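PDB 6QM2: type II restriction enzyme NlaIV from Neisseria lactamica, which recognises the double-stranded DNA sequence 5'-GGNNCC-3' and cleaves it after the third nucleotide, in the middle of the site, to leave blunt ends. Local coordinates for residues A[52-57]-A[124-129]; A[108-113]-A[119-124]. All blocks are in the same frame, centred on the assembly; numbering follows the deposited sequence.

Contact 1: residues A[52-57]-A[124-129]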
ATOM      1  N   GLU A  52     -14.204   4.650  -2.222  1.00121.74           N
ATOM      2  CA  GLU A  52     -14.287   5.938  -1.520  1.00121.18           C
ATOM      3  C   GLU A  52     -14.859   7.020  -2.440  1.00111.83           C
ATOM      4  O   GLU A  52     -15.622   7.880  -1.996  1.00108.33           O
ATOM      5  CB  GLU A  52     -12.908   6.397  -1.008  1.00129.65           C
ATOM      6  CG  GLU A  52     -12.125   5.401  -0.156  1.00133.77           C
ATOM      7  CD  GLU A  52     -12.863   4.981   1.097  1.00134.96           C
ATOM      8  OE1 GLU A  52     -12.927   5.794   2.041  1.00136.51           O
ATOM      9  OE2 GLU A  52     -13.365   3.836   1.137  1.00134.61           O
ATOM     10  N   TRP A  53     -14.465   6.970  -3.712  1.00106.02           N
ATOM     11  CA  TRP A  53     -14.914   7.923  -4.728  1.00108.12           C
ATOM     12  C   TRP A  53     -16.407   7.835  -5.008  1.00110.36           C
ATOM     13  O   TRP A  53     -17.067   8.866  -5.152  1.00117.59           O
ATOM     14  CB  TRP A  53     -14.134   7.719  -6.033  1.00109.47           C
ATOM     15  CG  TRP A  53     -14.606   8.570  -7.169  1.00109.42           C
ATOM     16  CD1 TRP A  53     -14.182   9.826  -7.483  1.00110.52           C
ATOM     17  CD2 TRP A  53     -15.597   8.226  -8.142  1.00108.00           C
ATOM     18  NE1 TRP A  53     -14.845  10.286  -8.592  1.00109.65           N
ATOM     19  CE2 TRP A  53     -15.720   9.324  -9.018  1.00109.10           C
ATOM     20  CE3 TRP A  53     -16.395   7.095  -8.355  1.00110.16           C
ATOM     21  CZ2 TRP A  53     -16.608   9.325 -10.100  1.00109.41           C
ATOM     22  CZ3 TRP A  53     -17.279   7.095  -9.437  1.00111.60           C
ATOM     23  CH2 TRP A  53     -17.378   8.205 -10.292  1.00109.78           C
ATOM     24  N   LEU A  54     -16.932   6.614  -5.113  1.00109.58           N
ATOM     25  CA  LEU A  54     -18.374   6.420  -5.266  1.00106.37           C
ATOM     26  C   LEU A  54     -19.106   6.998  -4.058  1.00106.70           C
ATOM     27  O   LEU A  54     -20.149   7.625  -4.211  1.00108.72           O
ATOM     28  CB  LEU A  54     -18.729   4.947  -5.444  1.00105.55           C
ATOM     29  CG  LEU A  54     -20.163   4.696  -5.916  1.00108.43           C
ATOM     30  CD1 LEU A  54     -20.317   5.038  -7.390  1.00108.21           C
ATOM     31  CD2 LEU A  54     -20.569   3.255  -5.665  1.00109.84           C
ATOM     32  N   GLY A  55     -18.540   6.795  -2.867  1.00108.93           N
ATOM     33  CA  GLY A  55     -18.996   7.469  -1.650  1.00112.72           C
ATOM     34  C   GLY A  55     -19.133   8.973  -1.826  1.00116.11           C
ATOM     35  O   GLY A  55     -20.177   9.543  -1.523  1.00120.00           O
ATOM     36  N   GLY A  56     -18.080   9.605  -2.339  1.00117.58           N
ATOM     37  CA  GLY A  56     -18.097  11.037  -2.640  1.00114.58           C
ATOM     38  C   GLY A  56     -19.079  11.433  -3.732  1.00113.02           C
ATOM     39  O   GLY A  56     -19.689  12.495  -3.656  1.00117.40           O
ATOM     40  N   TRP A  57     -19.217  10.583  -4.748  1.00111.22           N
ATOM     41  CA  TRP A  57     -20.158  10.808  -5.858  1.00114.18           C
ATOM     42  C   TRP A  57     -21.613  10.734  -5.413  1.00118.54           C
ATOM     43  O   TRP A  57     -22.434  11.539  -5.845  1.00123.52           O
ATOM     44  CB  TRP A  57     -19.915   9.779  -6.962  1.00113.09           C
ATOM     45  CG  TRP A  57     -20.836   9.858  -8.147  1.00111.20           C
ATOM     46  CD1 TRP A  57     -20.622  10.550  -9.298  1.00112.79           C
ATOM     47  CD2 TRP A  57     -22.088   9.178  -8.312  1.00114.07           C
ATOM     48  NE1 TRP A  57     -21.666  10.357 -10.171  1.00114.98           N
ATOM     49  CE2 TRP A  57     -22.582   9.522  -9.591  1.00114.45           C
ATOM     50  CE3 TRP A  57     -22.845   8.320  -7.502  1.00116.02           C
ATOM     51  CZ2 TRP A  57     -23.801   9.036 -10.085  1.00114.09           C
ATOM     52  CZ3 TRP A  57     -24.063   7.834  -7.995  1.00115.99           C
ATOM     53  CH2 TRP A  57     -24.525   8.197  -9.275  1.00113.38           C
ATOM     54  N   ASP A 124     -26.138  -6.262  -4.770  1.00 99.22           N
ATOM     55  CA  ASP A 124     -25.672  -5.875  -6.102  1.00104.82           C
ATOM     56  C   ASP A 124     -24.197  -5.483  -6.035  1.00101.84           C
ATOM     57  O   ASP A 124     -23.785  -4.731  -5.144  1.00 95.91           O
ATOM     58  CB  ASP A 124     -26.513  -4.722  -6.666  1.00108.47           C
ATOM     59  CG  ASP A 124     -27.914  -5.160  -7.068  1.00110.48           C
ATOM     60  OD1 ASP A 124     -28.044  -6.128  -7.844  1.00111.38           O
ATOM     61  OD2 ASP A 124     -28.890  -4.529  -6.616  1.00116.42           O
ATOM     62  N   TYR A 125     -23.414  -6.009  -6.979  1.00101.11           N
ATOM     63  CA  TYR A 125     -21.982  -5.733  -7.069  1.00100.76           C
ATOM     64  C   TYR A 125     -21.726  -4.760  -8.213  1.00 98.20           C
ATOM     65  O   TYR A 125     -21.847  -5.137  -9.380  1.00 96.29           O
ATOM     66  CB  TYR A 125     -21.191  -7.027  -7.288  1.00 99.32           C
ATOM     67  CG  TYR A 125     -21.143  -7.912  -6.067  1.00 97.44           C
ATOM     68  CD1 TYR A 125     -22.247  -8.676  -5.692  1.00 96.71           C
ATOM     69  CD2 TYR A 125     -19.998  -7.988  -5.281  1.00 98.75           C
ATOM     70  CE1 TYR A 125     -22.210  -9.488  -4.569  1.00 96.31           C
ATOM     71  CE2 TYR A 125     -19.950  -8.803  -4.159  1.00100.39           C
ATOM     72  CZ  TYR A 125     -21.057  -9.548  -3.805  1.00 97.67           C
ATOM     73  OH  TYR A 125     -21.004 -10.350  -2.690  1.00101.92           O
ATOM     74  N   LEU A 126     -21.404  -3.512  -7.871  1.00 96.70           N
ATOM     75  CA  LEU A 126     -20.988  -2.512  -8.853  1.00 96.83           C
ATOM     76  C   LEU A 126     -19.486  -2.672  -9.040  1.00 96.47           C
ATOM     77  O   LEU A 126     -18.709  -2.323  -8.149  1.00 95.25           O
ATOM     78  CB  LEU A 126     -21.332  -1.096  -8.377  1.00 99.36           C
ATOM     79  CG  LEU A 126     -21.015   0.067  -9.328  1.00100.60           C
ATOM     80  CD1 LEU A 126     -21.862  -0.010 -10.590  1.00 99.70           C
ATOM     81  CD2 LEU A 126     -21.222   1.399  -8.621  1.00100.06           C
ATOM     82  N   ILE A 127     -19.084  -3.199 -10.196  1.00 96.89           N
ATOM     83  CA  ILE A 127     -17.690  -3.582 -10.442  1.00100.07           C
ATOM     84  C   ILE A 127     -17.022  -2.653 -11.463  1.00100.33           C
ATOM     85  O   ILE A 127     -17.440  -2.602 -12.615  1.00 99.22           O
ATOM     86  CB  ILE A 127     -17.583  -5.044 -10.931  1.00 99.12           C
ATOM     87  CG1 ILE A 127     -18.381  -5.983 -10.012  1.00 95.90           C
ATOM     88  CG2 ILE A 127     -16.122  -5.478 -10.980  1.00100.14           C
ATOM     89  CD1 ILE A 127     -18.485  -7.408 -10.515  1.00 95.42           C
ATOM     90  N   PHE A 128     -15.973  -1.950 -11.033  1.00104.19           N
ATOM     91  CA  PHE A 128     -15.178  -1.078 -11.909  1.00108.47           C
ATOM     92  C   PHE A 128     -13.957  -1.819 -12.462  1.00109.51           C
ATOM     93  O   PHE A 128     -13.049  -2.168 -11.704  1.00107.24           O
ATOM     94  CB  PHE A 128     -14.679   0.152 -11.142  1.00109.52           C
ATOM     95  CG  PHE A 128     -15.769   1.080 -10.690  1.00108.54           C
ATOM     96  CD1 PHE A 128     -16.507   0.802  -9.544  1.00109.52           C
ATOM     97  CD2 PHE A 128     -16.031   2.254 -11.386  1.00107.97           C
ATOM     98  CE1 PHE A 128     -17.504   1.666  -9.117  1.00110.39           C
ATOM     99  CE2 PHE A 128     -17.026   3.122 -10.964  1.00109.62           C
ATOM    100  CZ  PHE A 128     -17.762   2.828  -9.828  1.00109.62           C
ATOM    101  N   GLY A 129     -13.936  -2.053 -13.773  1.00109.51           N
ATOM    102  CA  GLY A 129     -12.736  -2.537 -14.463  1.00110.37           C
ATOM    103  C   GLY A 129     -11.876  -1.355 -14.879  1.00112.95           C
ATOM    104  O   GLY A 129     -12.097  -0.778 -15.942  1.00120.10           O
TER
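Helix 44-60 packs across one face of the central mixed sheet of this PD-(D/E)XK nuclease, and the side chains that meet there are W53 and L54 from the helix and L126 and F128 from strand 124-132. The closest touch joins two leucine branches, L54 CD2 and L126 CD2, at 3.6 Å. L126 CD2 also lies 3.9 Å from L54 CD1, so that a single methyl of the strand residue faces both methyls of the helix residue. Each leucine has its CG anti to its own backbone N (chi1 -167° for L54, -177° for L126), and these torsions place the branched ends between helix and strand. L54 CD1 reaches a second partner at the edge of the F128 ring, near its plane, where it stands 4.2 Å from F128 CZ. The indole of W53 approaches that same ring obliquely, with W53 CZ3 4.3 Å from F128 CE2.

L126 and F128 are two apart on the strand and both point at the helix; I127 between them lies on the other side of the strand and packs on W177. The usual alternation of a β-strand thus places L126 and F128 on the face of the sheet that helix 44-60 covers in this PD-(D/E)XK fold. The segment axes come no nearer than 11.9 Å, at 114° between their directions, and the interval is bridged by apolar side chains alone. Around the patch, L54 also rests on V91 of strand 88-95 and on L16 of helix 9-18, while F128 packs on I140 and L143 of strand 138-147. W53 also takes part in the dimer: its single N-H, at NE1, is shared between V36 O and L33 O of the second subunit, and its ring meets F31 of that subunit.

Contact 2: residues A[108-113]-A[119-124]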
ATOM      1  N   LYS A 108     -16.044 -19.431   5.367  1.00 89.22           N
ATOM      2  CA  LYS A 108     -16.644 -19.830   6.645  1.00 94.65           C
ATOM      3  C   LYS A 108     -17.645 -18.782   7.112  1.00 95.73           C
ATOM      4  O   LYS A 108     -18.753 -19.126   7.512  1.00 94.81           O
ATOM      5  CB  LYS A 108     -15.595 -20.094   7.733  1.00 96.39           C
ATOM      6  CG  LYS A 108     -16.199 -20.344   9.118  1.00102.59           C
ATOM      7  CD  LYS A 108     -15.446 -21.382   9.942  1.00113.22           C
ATOM      8  CE  LYS A 108     -13.979 -21.025  10.148  1.00120.91           C
ATOM      9  NZ  LYS A 108     -13.326 -21.913  11.151  1.00124.96           N
ATOM     10  N   MET A 109     -17.252 -17.513   7.047  1.00 98.42           N
ATOM     11  CA  MET A 109     -18.133 -16.415   7.442  1.00100.54           C
ATOM     12  C   MET A 109     -19.377 -16.324   6.562  1.00 94.91           C
ATOM     13  O   MET A 109     -20.479 -16.114   7.070  1.00 97.64           O
ATOM     14  CB  MET A 109     -17.389 -15.077   7.414  1.00107.68           C
ATOM     15  CG  MET A 109     -16.418 -14.877   8.565  1.00112.91           C
ATOM     16  SD  MET A 109     -15.553 -13.303   8.412  1.00125.72           S
ATOM     17  CE  MET A 109     -16.813 -12.150   8.968  1.00127.20           C
ATOM     18  N   TYR A 110     -19.190 -16.494   5.255  1.00 90.04           N
ATOM     19  CA  TYR A 110     -20.264 -16.332   4.264  1.00 87.61           C
ATOM     20  C   TYR A 110     -21.277 -17.463   4.285  1.00 86.09           C
ATOM     21  O   TYR A 110     -22.462 -17.211   4.112  1.00 84.49           O
ATOM     22  CB  TYR A 110     -19.666 -16.170   2.864  1.00 87.24           C
ATOM     23  CG  TYR A 110     -20.621 -15.682   1.797  1.00 84.37           C
ATOM     24  CD1 TYR A 110     -20.801 -14.321   1.567  1.00 84.67           C
ATOM     25  CD2 TYR A 110     -21.317 -16.582   0.990  1.00 84.44           C
ATOM     26  CE1 TYR A 110     -21.663 -13.866   0.578  1.00 85.11           C
ATOM     27  CE2 TYR A 110     -22.177 -16.138  -0.005  1.00 84.80           C
ATOM     28  CZ  TYR A 110     -22.347 -14.779  -0.207  1.00 84.11           C
ATOM     29  OH  TYR A 110     -23.198 -14.335  -1.186  1.00 84.14           O
ATOM     30  N   SER A 111     -20.819 -18.695   4.497  1.00 88.42           N
ATOM     31  CA  SER A 111     -21.730 -19.832   4.644  1.00 94.22           C
ATOM     32  C   SER A 111     -22.653 -19.676   5.866  1.00 97.55           C
ATOM     33  O   SER A 111     -23.824 -20.052   5.795  1.00100.25           O
ATOM     34  CB  SER A 111     -20.963 -21.165   4.689  1.00 93.51           C
ATOM     35  OG  SER A 111     -19.939 -21.157   5.665  1.00 93.90           O
ATOM     36  N   ASP A 112     -22.132 -19.119   6.963  1.00100.72           N
ATOM     37  CA  ASP A 112     -22.939 -18.822   8.160  1.00106.71           C
ATOM     38  C   ASP A 112     -23.839 -17.613   7.953  1.00103.80           C
ATOM     39  O   ASP A 112     -24.994 -17.622   8.370  1.00104.94           O
ATOM     40  CB  ASP A 112     -22.055 -18.571   9.393  1.00112.33           C
ATOM     41  CG  ASP A 112     -21.342 -19.825   9.880  1.00123.57           C
ATOM     42  OD1 ASP A 112     -21.712 -20.949   9.471  1.00133.11           O
ATOM     43  OD2 ASP A 112     -20.399 -19.685  10.689  1.00132.57           O
ATOM     44  N   GLU A 113     -23.290 -16.574   7.329  1.00103.63           N
ATOM     45  CA  GLU A 113     -24.003 -15.318   7.085  1.00104.00           C
ATOM     46  C   GLU A 113     -25.297 -15.529   6.303  1.00101.96           C
ATOM     47  O   GLU A 113     -26.332 -14.994   6.689  1.00106.54           O
ATOM     48  CB  GLU A 113     -23.087 -14.337   6.333  1.00110.39           C
ATOM     49  CG  GLU A 113     -23.688 -12.979   5.954  1.00114.32           C
ATOM     50  CD  GLU A 113     -23.579 -11.930   7.044  1.00116.57           C
ATOM     51  OE1 GLU A 113     -23.529 -12.295   8.242  1.00113.39           O
ATOM     52  OE2 GLU A 113     -23.551 -10.732   6.687  1.00117.66           O
ATOM     53  N   TYR A 119     -30.948 -12.548   2.562  1.00 89.86           N
ATOM     54  CA  TYR A 119     -30.993 -11.331   1.743  1.00 93.04           C
ATOM     55  C   TYR A 119     -29.628 -10.793   1.262  1.00 96.73           C
ATOM     56  O   TYR A 119     -29.583  -9.984   0.325  1.00 95.81           O
ATOM     57  CB  TYR A 119     -31.785 -10.220   2.451  1.00 92.50           C
ATOM     58  CG  TYR A 119     -31.309  -9.860   3.849  1.00 89.94           C
ATOM     59  CD1 TYR A 119     -30.296  -8.929   4.046  1.00 90.52           C
ATOM     60  CD2 TYR A 119     -31.895 -10.439   4.978  1.00 89.20           C
ATOM     61  CE1 TYR A 119     -29.867  -8.595   5.328  1.00 91.00           C
ATOM     62  CE2 TYR A 119     -31.470 -10.113   6.259  1.00 89.01           C
ATOM     63  CZ  TYR A 119     -30.462  -9.188   6.429  1.00 88.99           C
ATOM     64  OH  TYR A 119     -30.047  -8.861   7.693  1.00 91.43           O
ATOM     65  N   MET A 120     -28.532 -11.233   1.888  1.00 96.40           N
ATOM     66  CA  MET A 120     -27.183 -10.943   1.382  1.00 97.15           C
ATOM     67  C   MET A 120     -26.910 -11.511  -0.016  1.00 95.64           C
ATOM     68  O   MET A 120     -26.109 -10.951  -0.762  1.00100.08           O
ATOM     69  CB  MET A 120     -26.112 -11.442   2.360  1.00 97.40           C
ATOM     70  CG  MET A 120     -26.052 -10.675   3.670  1.00100.27           C
ATOM     71  SD  MET A 120     -25.759  -8.909   3.434  1.00106.45           S
ATOM     72  CE  MET A 120     -25.796  -8.324   5.128  1.00108.14           C
ATOM     73  N   LEU A 121     -27.588 -12.595  -0.382  1.00 92.16           N
ATOM     74  CA  LEU A 121     -27.458 -13.169  -1.728  1.00 92.07           C
ATOM     75  C   LEU A 121     -28.001 -12.270  -2.846  1.00 91.04           C
ATOM     76  O   LEU A 121     -27.681 -12.493  -4.017  1.00 89.80           O
ATOM     77  CB  LEU A 121     -28.149 -14.531  -1.802  1.00 91.13           C
ATOM     78  CG  LEU A 121     -27.568 -15.624  -0.902  1.00 93.98           C
ATOM     79  CD1 LEU A 121     -28.550 -16.768  -0.699  1.00 95.22           C
ATOM     80  CD2 LEU A 121     -26.255 -16.139  -1.467  1.00 95.70           C
ATOM     81  N   ASP A 122     -28.829 -11.282  -2.495  1.00 95.00           N
ATOM     82  CA  ASP A 122     -29.373 -10.327  -3.462  1.00 99.77           C
ATOM     83  C   ASP A 122     -28.613  -8.996  -3.454  1.00 99.69           C
ATOM     84  O   ASP A 122     -29.110  -8.014  -4.007  1.00104.61           O
ATOM     85  CB  ASP A 122     -30.867 -10.085  -3.181  1.00105.39           C
ATOM     86  CG  ASP A 122     -31.662  -9.737  -4.439  1.00110.30           C
ATOM     87  OD1 ASP A 122     -31.719 -10.584  -5.354  1.00115.38           O
ATOM     88  OD2 ASP A 122     -32.240  -8.627  -4.512  1.00112.70           O
ATOM     89  N   VAL A 123     -27.420  -8.957  -2.850  1.00 97.65           N
ATOM     90  CA  VAL A 123     -26.561  -7.764  -2.910  1.00 94.77           C
ATOM     91  C   VAL A 123     -26.128  -7.527  -4.355  1.00 96.25           C
ATOM     92  O   VAL A 123     -25.805  -8.479  -5.075  1.00 97.56           O
ATOM     93  CB  VAL A 123     -25.303  -7.896  -2.018  1.00 93.46           C
ATOM     94  CG1 VAL A 123     -24.322  -6.750  -2.264  1.00 94.62           C
ATOM     95  CG2 VAL A 123     -25.685  -7.945  -0.542  1.00 95.41           C
ATOM     96  N   ASP A 124     -26.138  -6.262  -4.770  1.00 99.22           N
ATOM     97  CA  ASP A 124     -25.672  -5.875  -6.102  1.00104.82           C
ATOM     98  C   ASP A 124     -24.197  -5.483  -6.035  1.00101.84           C
ATOM     99  O   ASP A 124     -23.785  -4.731  -5.144  1.00 95.91           O
ATOM    100  CB  ASP A 124     -26.513  -4.722  -6.666  1.00108.47           C
ATOM    101  CG  ASP A 124     -27.914  -5.160  -7.068  1.00110.48           C
ATOM    102  OD1 ASP A 124     -28.044  -6.128  -7.844  1.00111.38           O
ATOM    103  OD2 ASP A 124     -28.890  -4.529  -6.616  1.00116.42           O
TER
HETATM  104  O   HOH W   1     -23.202 -11.665  -1.464  1.00 87.94           O
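Y110 and L121 open the van der Waals part of this contact, between helix 107-116 and the 3-10 turn that follows it. The tyrosine's CG is anti to its backbone N (chi1 -167°), which brings the far end of the ring close to the turn. There L121 CD2 lies 3.6 Å from Y110 OH and 4.3 Å from Y110 CZ, approaching the ring obliquely. M120 and E113 form the second pair: both chains bend at chi2, and M120 CE comes to 3.6 Å from E113 OE2, a touch of methyl and carboxylate. Nearer the backbones, E113 CG and M120 CG are 4.0 Å apart.

The polar link runs through a water. It lies in the plane of the Y110 ring, at its edge, 2.7 Å from Y110 OH, and donates a hydrogen bond to M120 O at 3.1 Å. Y110 OH and M120 O are themselves 4.5 Å apart, so the water ties the helix side chain to the backbone of the turn. Within that turn, V123 N bonds back to M120 O, giving this carbonyl two donors.

Y110 and E113 both touch M73, one of the residues of the bound sodium site. In this link between helix 107-116 and strand 124-132, L121 sits against L191, F194 and V195 of helix 191-204 and F219 of helix 215-227, whereas M120 leans on L88 of strand 88-95.

Contact 2 is nested within the loop that contact 1 closes: the chain runs from helix 44-60 through strand 88-95 and helix 107-116, turns at 119-123 and enters strand 124-132. The centres are 19 Å apart, on opposite sides of the chain's centre, and the two contacts share D124, where the turn becomes the strand. Strand 124-132 lies parallel to 88-95 in the mixed sheet, so contact 2 belongs to the helical connection between two neighbouring parallel strands, and contact 1 to the packing of the second strand against helix 44-60. The same stretch of chain thus runs from a turn packed on helices 191-204 and 215-227 to a strand packed on helix 44-60, whose W53 meets the second subunit.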